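Local coordinates for protein adhesin YadA (Yersinia enterocolitica, PDB 1P9H) that binds collagen and forms a fibrillar adhesive layer on the bacterial surface, promoting attachment to and invasion of eukaryotic cells and protecting the bacterium from serum and phagocytes, at residues A71-G75 and A76-A80; S85-G89 and P90-A94; S132-A136 and K137-A141; I172-E175 and S176-R179; D192-N195 and V196-K200. One frame throughout, in Å; residues are numbered along the deposited sequence.

Contact 1: residues A71-G75 and A76-A80; sequences AVAVG and AGSIA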
loop_
_atom_site.group_PDB
_atom_site.type_symbol
_atom_site.label_atom_id
_atom_site.label_comp_id
_atom_site.label_asym_id
_atom_site.label_seq_id
_atom_site.Cartn_x
_atom_site.Cartn_y
_atom_site.Cartn_z
ATOM N N ALA A 71 17.096 -2.679 9.645
ATOM C CA ALA A 71 16.426 -1.658 8.843
ATOM C C ALA A 71 16.839 -1.773 7.376
ATOM O O ALA A 71 17.917 -2.279 7.063
ATOM C CB ALA A 71 16.753 -0.268 9.378
ATOM N N VAL A 72 15.980 -1.293 6.483
ATOM C CA VAL A 72 16.239 -1.355 5.048
ATOM C C VAL A 72 16.024 0.009 4.408
ATOM O O VAL A 72 14.963 0.610 4.562
ATOM C CB VAL A 72 15.287 -2.370 4.364
ATOM C CG1 VAL A 72 15.516 -2.385 2.853
ATOM C CG2 VAL A 72 15.502 -3.758 4.949
ATOM N N ALA A 73 17.035 0.494 3.695
ATOM C CA ALA A 73 16.941 1.779 3.015
ATOM C C ALA A 73 17.456 1.615 1.595
ATOM O O ALA A 73 18.618 1.277 1.384
ATOM C CB ALA A 73 17.765 2.835 3.753
ATOM N N VAL A 74 16.582 1.841 0.624
ATOM C CA VAL A 74 16.962 1.732 -0.778
ATOM C C VAL A 74 16.502 2.990 -1.501
ATOM O O VAL A 74 15.311 3.292 -1.539
ATOM C CB VAL A 74 16.319 0.497 -1.451
ATOM C CG1 VAL A 74 16.758 0.417 -2.913
ATOM C CG2 VAL A 74 16.725 -0.770 -0.709
ATOM N N GLY A 75 17.454 3.721 -2.070
ATOM C CA GLY A 75 17.124 4.945 -2.774
ATOM C C GLY A 75 18.069 6.057 -2.370
ATOM O O GLY A 75 18.555 6.095 -1.237
ATOM N N ALA A 76 18.344 6.965 -3.298
ATOM C CA ALA A 76 19.249 8.068 -3.010
ATOM C C ALA A 76 18.708 8.907 -1.862
ATOM O O ALA A 76 17.559 9.348 -1.889
ATOM C CB ALA A 76 19.430 8.935 -4.249
ATOM N N GLY A 77 19.539 9.120 -0.849
ATOM C CA GLY A 77 19.119 9.922 0.284
ATOM C C GLY A 77 18.044 9.300 1.153
ATOM O O GLY A 77 17.478 9.977 2.013
ATOM N N SER A 78 17.748 8.020 0.941
ATOM C CA SER A 78 16.731 7.352 1.746
ATOM C C SER A 78 17.247 7.176 3.171
ATOM O O SER A 78 18.451 7.036 3.393
ATOM C CB SER A 78 16.366 5.992 1.137
ATOM O OG SER A 78 17.484 5.126 1.105
ATOM N N ILE A 79 16.333 7.186 4.134
ATOM C CA ILE A 79 16.698 7.060 5.540
ATOM C C ILE A 79 15.739 6.155 6.298
ATOM O O ILE A 79 14.534 6.380 6.283
ATOM C CB ILE A 79 16.666 8.437 6.248
ATOM C CG1 ILE A 79 17.571 9.431 5.518
ATOM C CG2 ILE A 79 17.106 8.280 7.698
ATOM C CD1 ILE A 79 17.418 10.872 5.991
ATOM N N ALA A 80 16.283 5.134 6.951
ATOM C CA ALA A 80 15.497 4.218 7.775
ATOM C C ALA A 80 16.164 4.359 9.137
ATOM O O ALA A 80 17.202 3.748 9.394
ATOM C CB ALA A 80 15.619 2.790 7.259
#

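Contact 2: residues S85-G89 and P90-A94; sequences SVAIG and PLSKA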
loop_
_atom_site.group_PDB
_atom_site.type_symbol
_atom_site.label_atom_id
_atom_site.label_comp_id
_atom_site.label_asym_id
_atom_site.label_seq_id
_atom_site.Cartn_x
_atom_site.Cartn_y
_atom_site.Cartn_z
ATOM N N SER A 85 12.782 -0.764 10.452
ATOM C CA SER A 85 12.060 0.127 9.551
ATOM C C SER A 85 12.480 -0.107 8.103
ATOM O O SER A 85 13.559 -0.639 7.832
ATOM C CB SER A 85 12.278 1.594 9.936
ATOM O OG SER A 85 13.639 1.968 9.843
ATOM N N VAL A 86 11.616 0.291 7.175
ATOM C CA VAL A 86 11.872 0.104 5.753
ATOM C C VAL A 86 11.536 1.377 4.987
ATOM O O VAL A 86 10.419 1.883 5.074
ATOM C CB VAL A 86 11.011 -1.049 5.190
ATOM C CG1 VAL A 86 11.323 -1.262 3.715
ATOM C CG2 VAL A 86 11.269 -2.333 5.986
ATOM N N ALA A 87 12.505 1.890 4.239
ATOM C CA ALA A 87 12.302 3.105 3.454
ATOM C C ALA A 87 12.859 2.909 2.054
ATOM O O ALA A 87 14.054 2.686 1.885
ATOM C CB ALA A 87 12.999 4.284 4.126
ATOM N N ILE A 88 11.992 2.981 1.049
ATOM C CA ILE A 88 12.439 2.828 -0.329
ATOM C C ILE A 88 11.916 3.970 -1.182
ATOM O O ILE A 88 10.726 4.290 -1.164
ATOM C CB ILE A 88 11.996 1.480 -0.927
ATOM C CG1 ILE A 88 12.685 0.343 -0.163
ATOM C CG2 ILE A 88 12.357 1.423 -2.419
ATOM C CD1 ILE A 88 12.463 -1.037 -0.755
ATOM N N GLY A 89 12.834 4.582 -1.921
ATOM C CA GLY A 89 12.498 5.704 -2.772
ATOM C C GLY A 89 13.458 6.835 -2.464
ATOM O O GLY A 89 13.970 6.925 -1.344
ATOM N N PRO A 90 13.740 7.711 -3.435
ATOM C CA PRO A 90 14.661 8.817 -3.167
ATOM C C PRO A 90 14.091 9.759 -2.109
ATOM O O PRO A 90 12.940 10.184 -2.201
ATOM C CB PRO A 90 14.814 9.478 -4.537
ATOM C CG PRO A 90 13.489 9.207 -5.194
ATOM C CD PRO A 90 13.225 7.767 -4.813
ATOM N N LEU A 91 14.903 10.056 -1.098
ATOM C CA LEU A 91 14.518 10.940 -0.001
ATOM C C LEU A 91 13.374 10.407 0.859
ATOM O O LEU A 91 12.719 11.161 1.577
ATOM C CB LEU A 91 14.175 12.336 -0.536
ATOM C CG LEU A 91 15.324 13.029 -1.275
ATOM C CD1 LEU A 91 14.885 14.411 -1.735
ATOM C CD2 LEU A 91 16.534 13.136 -0.359
ATOM N N SER A 92 13.138 9.100 0.779
ATOM C CA SER A 92 12.089 8.456 1.569
ATOM C C SER A 92 12.636 8.259 2.980
ATOM O O SER A 92 13.800 7.897 3.149
ATOM C CB SER A 92 11.725 7.101 0.954
ATOM O OG SER A 92 10.714 6.447 1.702
ATOM N N LYS A 93 11.810 8.491 3.998
ATOM C CA LYS A 93 12.284 8.338 5.362
ATOM C C LYS A 93 11.315 7.696 6.346
ATOM O O LYS A 93 10.188 8.153 6.542
ATOM C CB LYS A 93 12.798 9.682 5.907
ATOM C CG LYS A 93 11.835 10.849 5.854
ATOM C CD LYS A 93 12.550 12.137 6.284
ATOM C CE LYS A 93 11.597 13.315 6.412
ATOM N NZ LYS A 93 11.027 13.729 5.100
ATOM N N ALA A 94 11.776 6.599 6.934
ATOM C CA ALA A 94 11.028 5.855 7.936
ATOM C C ALA A 94 11.674 6.358 9.221
ATOM O O ALA A 94 12.795 5.972 9.559
ATOM C CB ALA A 94 11.255 4.357 7.754
#

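Contact 3: residues S132-A136 and K137-A141; sequences SKADA and KNSVA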
loop_
_atom_site.group_PDB
_atom_site.type_symbol
_atom_site.label_atom_id
_atom_site.label_comp_id
_atom_site.label_asym_id
_atom_site.label_seq_id
_atom_site.Cartn_x
_atom_site.Cartn_y
_atom_site.Cartn_z
ATOM N N SER A 132 -0.746 12.104 0.176
ATOM C CA SER A 132 -1.739 11.743 1.185
ATOM C C SER A 132 -1.146 12.107 2.545
ATOM O O SER A 132 0.070 12.023 2.740
ATOM C CB SER A 132 -2.061 10.243 1.118
ATOM O OG SER A 132 -0.901 9.441 1.264
ATOM N N LYS A 133 -1.997 12.514 3.483
ATOM C CA LYS A 133 -1.524 12.923 4.802
ATOM C C LYS A 133 -2.382 12.410 5.956
ATOM O O LYS A 133 -3.522 12.839 6.133
ATOM C CB LYS A 133 -1.473 14.455 4.885
ATOM C CG LYS A 133 -0.581 15.137 3.859
ATOM C CD LYS A 133 -0.765 16.650 3.930
ATOM C CE LYS A 133 0.064 17.377 2.883
ATOM N NZ LYS A 133 1.523 17.246 3.137
ATOM N N ALA A 134 -1.825 11.490 6.736
ATOM C CA ALA A 134 -2.508 10.937 7.901
ATOM C C ALA A 134 -1.846 11.636 9.082
ATOM O O ALA A 134 -1.008 11.056 9.777
ATOM C CB ALA A 134 -2.284 9.432 7.973
ATOM N N ASP A 135 -2.225 12.893 9.297
ATOM C CA ASP A 135 -1.637 13.714 10.352
ATOM C C ASP A 135 -1.996 13.339 11.779
ATOM O O ASP A 135 -1.203 13.560 12.695
ATOM C CB ASP A 135 -1.976 15.188 10.124
ATOM C CG ASP A 135 -1.233 15.788 8.942
ATOM O OD1 ASP A 135 -0.367 15.102 8.356
ATOM O OD2 ASP A 135 -1.512 16.955 8.602
ATOM N N ALA A 136 -3.187 12.792 11.982
ATOM C CA ALA A 136 -3.592 12.391 13.320
ATOM C C ALA A 136 -3.015 11.007 13.574
ATOM O O ALA A 136 -2.962 10.177 12.669
ATOM C CB ALA A 136 -5.112 12.358 13.425
ATOM N N LYS A 137 -2.548 10.756 14.791
ATOM C CA LYS A 137 -2.006 9.439 15.089
ATOM C C LYS A 137 -3.106 8.409 14.843
ATOM O O LYS A 137 -4.284 8.679 15.077
ATOM C CB LYS A 137 -1.518 9.371 16.539
ATOM C CG LYS A 137 -0.311 10.258 16.820
ATOM C CD LYS A 137 0.258 9.994 18.205
ATOM C CE LYS A 137 1.510 10.819 18.456
ATOM N NZ LYS A 137 2.121 10.510 19.779
ATOM N N ASN A 138 -2.709 7.246 14.340
ATOM C CA ASN A 138 -3.630 6.153 14.044
ATOM C C ASN A 138 -4.641 6.448 12.938
ATOM O O ASN A 138 -5.538 5.644 12.700
ATOM C CB ASN A 138 -4.378 5.733 15.312
ATOM C CG ASN A 138 -3.439 5.322 16.430
ATOM O OD1 ASN A 138 -2.642 6.125 16.909
ATOM N ND2 ASN A 138 -3.529 4.066 16.849
ATOM N N SER A 139 -4.504 7.580 12.255
ATOM C CA SER A 139 -5.446 7.911 11.190
ATOM C C SER A 139 -5.128 7.185 9.886
ATOM O O SER A 139 -4.058 6.587 9.734
ATOM C CB SER A 139 -5.485 9.428 10.954
ATOM O OG SER A 139 -4.232 9.926 10.514
ATOM N N VAL A 140 -6.075 7.233 8.954
ATOM C CA VAL A 140 -5.942 6.580 7.654
ATOM C C VAL A 140 -6.350 7.550 6.554
ATOM O O VAL A 140 -7.446 8.105 6.587
ATOM C CB VAL A 140 -6.856 5.330 7.565
ATOM C CG1 VAL A 140 -6.801 4.730 6.162
ATOM C CG2 VAL A 140 -6.430 4.298 8.600
ATOM N N ALA A 141 -5.463 7.750 5.585
ATOM C CA ALA A 141 -5.734 8.641 4.467
ATOM C C ALA A 141 -5.409 7.893 3.182
ATOM O O ALA A 141 -4.242 7.611 2.907
ATOM C CB ALA A 141 -4.878 9.901 4.579
#

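Contact 4: residues I172-E175 and S176-R179; sequences IGHE and SLNR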
loop_
_atom_site.group_PDB
_atom_site.type_symbol
_atom_site.label_atom_id
_atom_site.label_comp_id
_atom_site.label_asym_id
_atom_site.label_seq_id
_atom_site.Cartn_x
_atom_site.Cartn_y
_atom_site.Cartn_z
ATOM N N ILE A 172 -15.708 10.803 2.989
ATOM C CA ILE A 172 -15.586 10.363 1.607
ATOM C C ILE A 172 -15.685 11.561 0.665
ATOM O O ILE A 172 -16.040 11.418 -0.502
ATOM C CB ILE A 172 -16.658 9.302 1.225
ATOM C CG1 ILE A 172 -18.072 9.836 1.474
ATOM C CG2 ILE A 172 -16.423 8.025 2.024
ATOM C CD1 ILE A 172 -19.162 8.890 0.984
ATOM N N GLY A 173 -15.358 12.744 1.179
ATOM C CA GLY A 173 -15.412 13.941 0.357
ATOM C C GLY A 173 -14.708 15.129 0.985
ATOM O O GLY A 173 -13.940 14.981 1.933
ATOM N N HIS A 174 -14.968 16.318 0.453
ATOM C CA HIS A 174 -14.345 17.522 0.983
ATOM C C HIS A 174 -15.230 18.744 0.780
ATOM O O HIS A 174 -16.392 18.613 0.404
ATOM C CB HIS A 174 -12.970 17.746 0.342
ATOM C CG HIS A 174 -12.979 17.726 -1.156
ATOM N ND1 HIS A 174 -12.724 16.587 -1.889
ATOM C CD2 HIS A 174 -13.192 18.712 -2.059
ATOM C CE1 HIS A 174 -12.776 16.872 -3.177
ATOM N NE2 HIS A 174 -13.058 18.156 -3.307
ATOM N N GLU A 175 -14.670 19.924 1.033
ATOM C CA GLU A 175 -15.398 21.184 0.910
ATOM C C GLU A 175 -16.208 21.351 -0.372
ATOM O O GLU A 175 -17.339 21.841 -0.332
ATOM C CB GLU A 175 -14.435 22.371 1.036
ATOM C CG GLU A 175 -13.748 22.498 2.385
ATOM C CD GLU A 175 -12.928 23.773 2.497
ATOM O OE1 GLU A 175 -13.527 24.872 2.461
ATOM O OE2 GLU A 175 -11.686 23.680 2.616
ATOM N N SER A 176 -15.639 20.951 -1.504
ATOM C CA SER A 176 -16.331 21.103 -2.777
ATOM C C SER A 176 -16.779 19.802 -3.431
ATOM O O SER A 176 -17.037 19.767 -4.635
ATOM C CB SER A 176 -15.454 21.892 -3.754
ATOM O OG SER A 176 -14.216 21.242 -3.970
ATOM N N LEU A 177 -16.879 18.732 -2.650
ATOM C CA LEU A 177 -17.321 17.465 -3.211
ATOM C C LEU A 177 -17.878 16.475 -2.204
ATOM O O LEU A 177 -17.202 16.089 -1.250
ATOM C CB LEU A 177 -16.179 16.783 -3.980
ATOM C CG LEU A 177 -16.524 15.414 -4.583
ATOM C CD1 LEU A 177 -17.601 15.576 -5.650
ATOM C CD2 LEU A 177 -15.279 14.779 -5.187
ATOM N N ASN A 178 -19.128 16.081 -2.422
ATOM C CA ASN A 178 -19.773 15.074 -1.597
ATOM C C ASN A 178 -19.952 13.907 -2.552
ATOM O O ASN A 178 -20.333 14.098 -3.708
ATOM C CB ASN A 178 -21.142 15.537 -1.098
ATOM C CG ASN A 178 -21.046 16.696 -0.135
ATOM O OD1 ASN A 178 -20.183 16.717 0.745
ATOM N ND2 ASN A 178 -21.939 17.668 -0.288
ATOM N N ARG A 179 -19.668 12.703 -2.078
ATOM C CA ARG A 179 -19.794 11.523 -2.917
ATOM C C ARG A 179 -20.947 10.633 -2.483
ATOM O O ARG A 179 -21.266 10.543 -1.298
ATOM C CB ARG A 179 -18.503 10.700 -2.872
ATOM C CG ARG A 179 -17.270 11.379 -3.452
ATOM C CD ARG A 179 -16.130 10.366 -3.529
ATOM N NE ARG A 179 -14.942 10.857 -4.225
ATOM C CZ ARG A 179 -13.991 11.606 -3.673
ATOM N NH1 ARG A 179 -14.071 11.975 -2.401
ATOM N NH2 ARG A 179 -12.936 11.960 -4.394
HETATM O O HOH W 1 -19.015 19.308 0.418
#

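Contact 5: residues D192-N195 and V196-K200; sequences DAVN and VAQLK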
loop_
_atom_site.group_PDB
_atom_site.type_symbol
_atom_site.label_atom_id
_atom_site.label_comp_id
_atom_site.label_asym_id
_atom_site.label_seq_id
_atom_site.Cartn_x
_atom_site.Cartn_y
_atom_site.Cartn_z
ATOM N N ASP A 192 -26.092 0.097 11.699
ATOM C CA ASP A 192 -25.832 -0.244 10.302
ATOM C C ASP A 192 -26.325 0.933 9.461
ATOM O O ASP A 192 -27.242 1.651 9.867
ATOM C CB ASP A 192 -26.612 -1.490 9.866
ATOM C CG ASP A 192 -26.036 -2.786 10.411
ATOM O OD1 ASP A 192 -24.975 -2.771 11.069
ATOM O OD2 ASP A 192 -26.660 -3.840 10.163
ATOM N N ALA A 193 -25.731 1.123 8.288
ATOM C CA ALA A 193 -26.135 2.203 7.400
ATOM C C ALA A 193 -27.471 1.865 6.751
ATOM O O ALA A 193 -27.828 0.696 6.610
ATOM C CB ALA A 193 -25.073 2.433 6.326
ATOM N N VAL A 194 -28.202 2.901 6.355
ATOM C CA VAL A 194 -29.510 2.745 5.721
ATOM C C VAL A 194 -29.430 3.115 4.241
ATOM O O VAL A 194 -28.765 4.088 3.887
ATOM C CB VAL A 194 -30.555 3.670 6.408
ATOM C CG1 VAL A 194 -31.841 3.719 5.594
ATOM C CG2 VAL A 194 -30.841 3.171 7.814
ATOM N N ASN A 195 -30.082 2.340 3.373
ATOM C CA ASN A 195 -30.075 2.684 1.954
ATOM C C ASN A 195 -31.411 3.308 1.562
ATOM O O ASN A 195 -32.344 3.341 2.364
ATOM C CB ASN A 195 -29.732 1.477 1.052
ATOM C CG ASN A 195 -30.767 0.364 1.095
ATOM O OD1 ASN A 195 -31.939 0.582 1.403
ATOM N ND2 ASN A 195 -30.331 -0.845 0.749
ATOM N N VAL A 196 -31.488 3.824 0.339
ATOM C CA VAL A 196 -32.695 4.483 -0.148
ATOM C C VAL A 196 -33.952 3.616 -0.089
ATOM O O VAL A 196 -34.995 4.065 0.395
ATOM C CB VAL A 196 -32.486 5.000 -1.591
ATOM C CG1 VAL A 196 -33.800 5.517 -2.166
ATOM C CG2 VAL A 196 -31.444 6.118 -1.590
ATOM N N ALA A 197 -33.855 2.382 -0.573
ATOM C CA ALA A 197 -34.997 1.468 -0.570
ATOM C C ALA A 197 -35.542 1.281 0.842
ATOM O O ALA A 197 -36.755 1.220 1.057
ATOM C CB ALA A 197 -34.585 0.120 -1.146
ATOM N N GLN A 198 -34.625 1.185 1.796
ATOM C CA GLN A 198 -34.964 0.999 3.200
ATOM C C GLN A 198 -35.679 2.227 3.761
ATOM O O GLN A 198 -36.656 2.105 4.503
ATOM C CB GLN A 198 -33.676 0.711 3.971
ATOM C CG GLN A 198 -33.812 0.551 5.463
ATOM C CD GLN A 198 -32.573 -0.084 6.058
ATOM O OE1 GLN A 198 -31.454 0.168 5.602
ATOM N NE2 GLN A 198 -32.761 -0.907 7.081
ATOM N N LEU A 199 -35.189 3.408 3.401
ATOM C CA LEU A 199 -35.793 4.654 3.854
ATOM C C LEU A 199 -37.238 4.716 3.373
ATOM O O LEU A 199 -38.154 4.973 4.153
ATOM C CB LEU A 199 -35.015 5.849 3.296
ATOM C CG LEU A 199 -35.605 7.244 3.528
ATOM C CD1 LEU A 199 -35.695 7.537 5.016
ATOM C CD2 LEU A 199 -34.735 8.280 2.834
ATOM N N LYS A 200 -37.433 4.469 2.082
ATOM C CA LYS A 200 -38.764 4.498 1.487
ATOM C C LYS A 200 -39.698 3.474 2.126
ATOM O O LYS A 200 -40.830 3.795 2.491
ATOM C CB LYS A 200 -38.670 4.240 -0.019
ATOM C CG LYS A 200 -37.903 5.313 -0.778
ATOM C CD LYS A 200 -37.828 4.999 -2.261
ATOM C CE LYS A 200 -37.129 6.113 -3.024
ATOM N NZ LYS A 200 -37.071 5.835 -4.485
#

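Contact 1: residues A71-G75 and A76-A80
Gly75 and Ser78 close a type II beta turn at one bend of the left-handed parallel beta-roll that builds the collagen-binding head of YadA. The chain leaves strand 72-74 of the long sheet, reverses direction, and enters strand 79-80 of the other sheet, so the two short segments run nearly opposite ways. Methyl groups fill the space between them. Ala71 CB meets Ala80 CB at 3.9 Å and Ala73 CB meets the same methyl at 4.1 Å, while Ala80 CB also sits 3.5 Å from Val72 O. Such small side chains are consistent with the close approach of the two strands. Val72 and Val74 project the other way, and Val74 packs on Ile58 of a neighbouring subunit. At the turn, Ser78 has its hydroxyl between the backbone N and the carbonyl carbon (chi1 62°), which folds it back over the bend. Gly75 O is therefore gripped twice by one residue: Ser78 N lies 3.0 Å from it, 52° out of the carbonyl plane, whereas the donor Ser78 OG approaches Gly75 O at 2.8 Å from the same face, tilted only 22° from that plane.

Contact 2: residues S85-G89 and P90-A94
The carbonyl plane of the Gly89-Pro90 peptide is approached over one face, where Ser92 N stands 53° out of the plane and bonds Gly89 O at 3.2 Å. Ser92 CB comes just as near the same oxygen, also 3.2 Å from Gly89 O. Pro90, whose ring nitrogen belongs to this peptide, takes the second place of the turn with phi -64°, and Leu91 follows with a positive phi of 64°, its side chain directed away from segment 85-89. Between the two strands, which belong to different sheets, lies a small apolar layer. Ala87 CB and Ala94 CB are 4.0 Å apart, and Ala87 CB also rests 3.8 Å from Ser92 O. Next to them Ser85 contributes carbon as well as oxygen: Ser85 CB lies 3.7 Å from Ala94 CB, while its hydroxyl is bonded to Gly82 O in the preceding loop. Ser92 OG is deposited in two conformers, so its bonds to Ser106 and Thr101 are doubtful in detail. On the reverse side of strand 86-88, Val86 packs on Tyr102 of one neighbouring subunit and Ile88 on the Ile88 of another, putting this face at the trimer interface. Pro90 and Leu91 hold the two middle positions of a type II beta turn, which carries the chain from one parallel sheet to the other within a coil of the left-handed beta-roll.

Contact 3: residues S132-A136 and K137-A141
With chi1 at 63°, Ser139 holds its hydroxyl above its own backbone, between N and the carbonyl carbon, and so aims it back at Ala136. The hydroxyl donates to Ala136 O over an unusually short 2.5 Å from Ser139 OG, only 16° from the carbonyl plane. Ser139 N reaches Ala136 O as well, at 3.0 Å but 45° above that plane, so a single buried carbonyl takes two donors from one residue. The same hydroxyl is pressed against a methyl, Ser139 OG lying 3.2 Å from Ala134 CB. Carbon contacts continue the join: Ala136 CB meets Ser139 CB at 3.9 Å, and Ala141 CB sits 4.3 Å from Ala134 CB and 3.6 Å from Lys133 O. Lys137 and Asn138 occupy the two middle positions of the type II beta turn. Lys137 starts away from segment 132-136 and its chain is extended, and Asn138 ND2 is bonded to Asp160 OD2 of a neighbouring subunit. Ser132 OG is held by Gly129 O. This bend of the left-handed beta-roll takes the chain from strand 133-134 back to strand 140-142 in the long parallel sheet. Val148 of strand 147-148 packs on Ala136 and Ser139 from the next coil, and Val140, directed away from segment 132-136, packs on Ile142 of the same neighbouring subunit.

Contact 4: residues I172-E175 and S176-R179
His174 and Leu177 form one antiparallel hydrogen-bonded pair across a type I beta turn, with His174 N bonding Leu177 O at 2.8 Å and Leu177 N bonding His174 O at 3.1 Å. The His174 ring folds back over the turn, CG lying between the backbone N and the carbonyl carbon (chi1 52°). One face of that ring rests on Leu177 CB, a CH-pi contact with this carbon 3.7 Å from the ring centroid and 26° off the normal. Ser176 OG comes to the ring's edge instead, 3.3 Å from His174 CD2. A water bridges His174 O and Asn178 OD1. The tight reversal lies past strand 169-171, the last strand of the long sheet of the beta-roll within this chain, and leads on to strand 180-182 and then the helical stalk. Where the two arms part, Arg179 spans between them. Its guanidinium bonds Ile172 O at 2.8 Å through NH1 in a nearly straight line (165°), the oxygen lying in the guanidinium plane, while Leu177 CD2 sits 3.7 Å above the centre of one guanidinium face. The remaining nitrogens of that group reach further: NH2 to Asp160 O, and NE to Tyr154 O of a neighbouring subunit. Ile172 CD1 touches the backbone beyond, 3.5 Å from Arg179 O. Ile172 also packs on Val170 of that second subunit and on His183 of the third.

Contact 5: residues D192-N195 and V196-K200
The return half of this helix cap is the odd one: Asn195 N donates to Gln198 OE1 only weakly, over 3.4 Å, whereas the forward half is short and direct. There Gln198 N bonds Asn195 OD1 at 2.8 Å, the donor standing nearly along the C=O axis at a C=O...N angle of 173°. Asn195 has CG between its backbone N and carbonyl carbon (chi1 65°), which swings the amide oxygen across the first turn of the helix. The side chain of Gln198, extended with CG anti to the backbone N (chi1 177°), runs back past the helix start and crosses that of Asn195 at about a right angle. Gln198 OE1 also rests 3.2 Å from Val194 CA, and Gln198 CG lies 3.7 Å from Val194 CG1. The main-chain helix bonding begins at once, with Leu199 N donating to Asn195 O at 3.0 Å. Both amide nitrogens are used elsewhere in the chain, Asn195 ND2 by Leu184 O and Gln198 NE2 by Gly187 O, so each amide ties the cap to the preceding loop; that of Asn195 is held at both ends, that of Gln198 firmly only through NE2. Upstream, Asp192 OD2 makes a salt bridge to Arg166 of a neighbouring subunit. Leu199 meets the Leu199 of both other subunits, bringing the three helices together at their first turn. Asn195 at the N-cap and Gln198 three residues on form a capping box, here at the start of helix 196-204, where the trimeric coiled-coil stalk is predicted to begin.

Contacts 1, 2 and 3 all join the two parallel sheets of the beta-roll and are buried, with alanine methyls between the strands and a type II turn at the bend. Contacts 1 and 2 lie on adjacent coils, their centres about 5 Å apart and strands paired in both sheets; contact 3 makes the reverse crossing, from the shorter sheet into the longer, about 18 Å between centres from contact 2. Contact 4 is partly exposed and richer in polar and planar groups, with a histidine ring and a guanidinium in place of methyls. Contact 5, about 49 Å between centres from contact 1, replaces turn and methyl packing with amide-to-backbone capping, buried among subunits at the stalk.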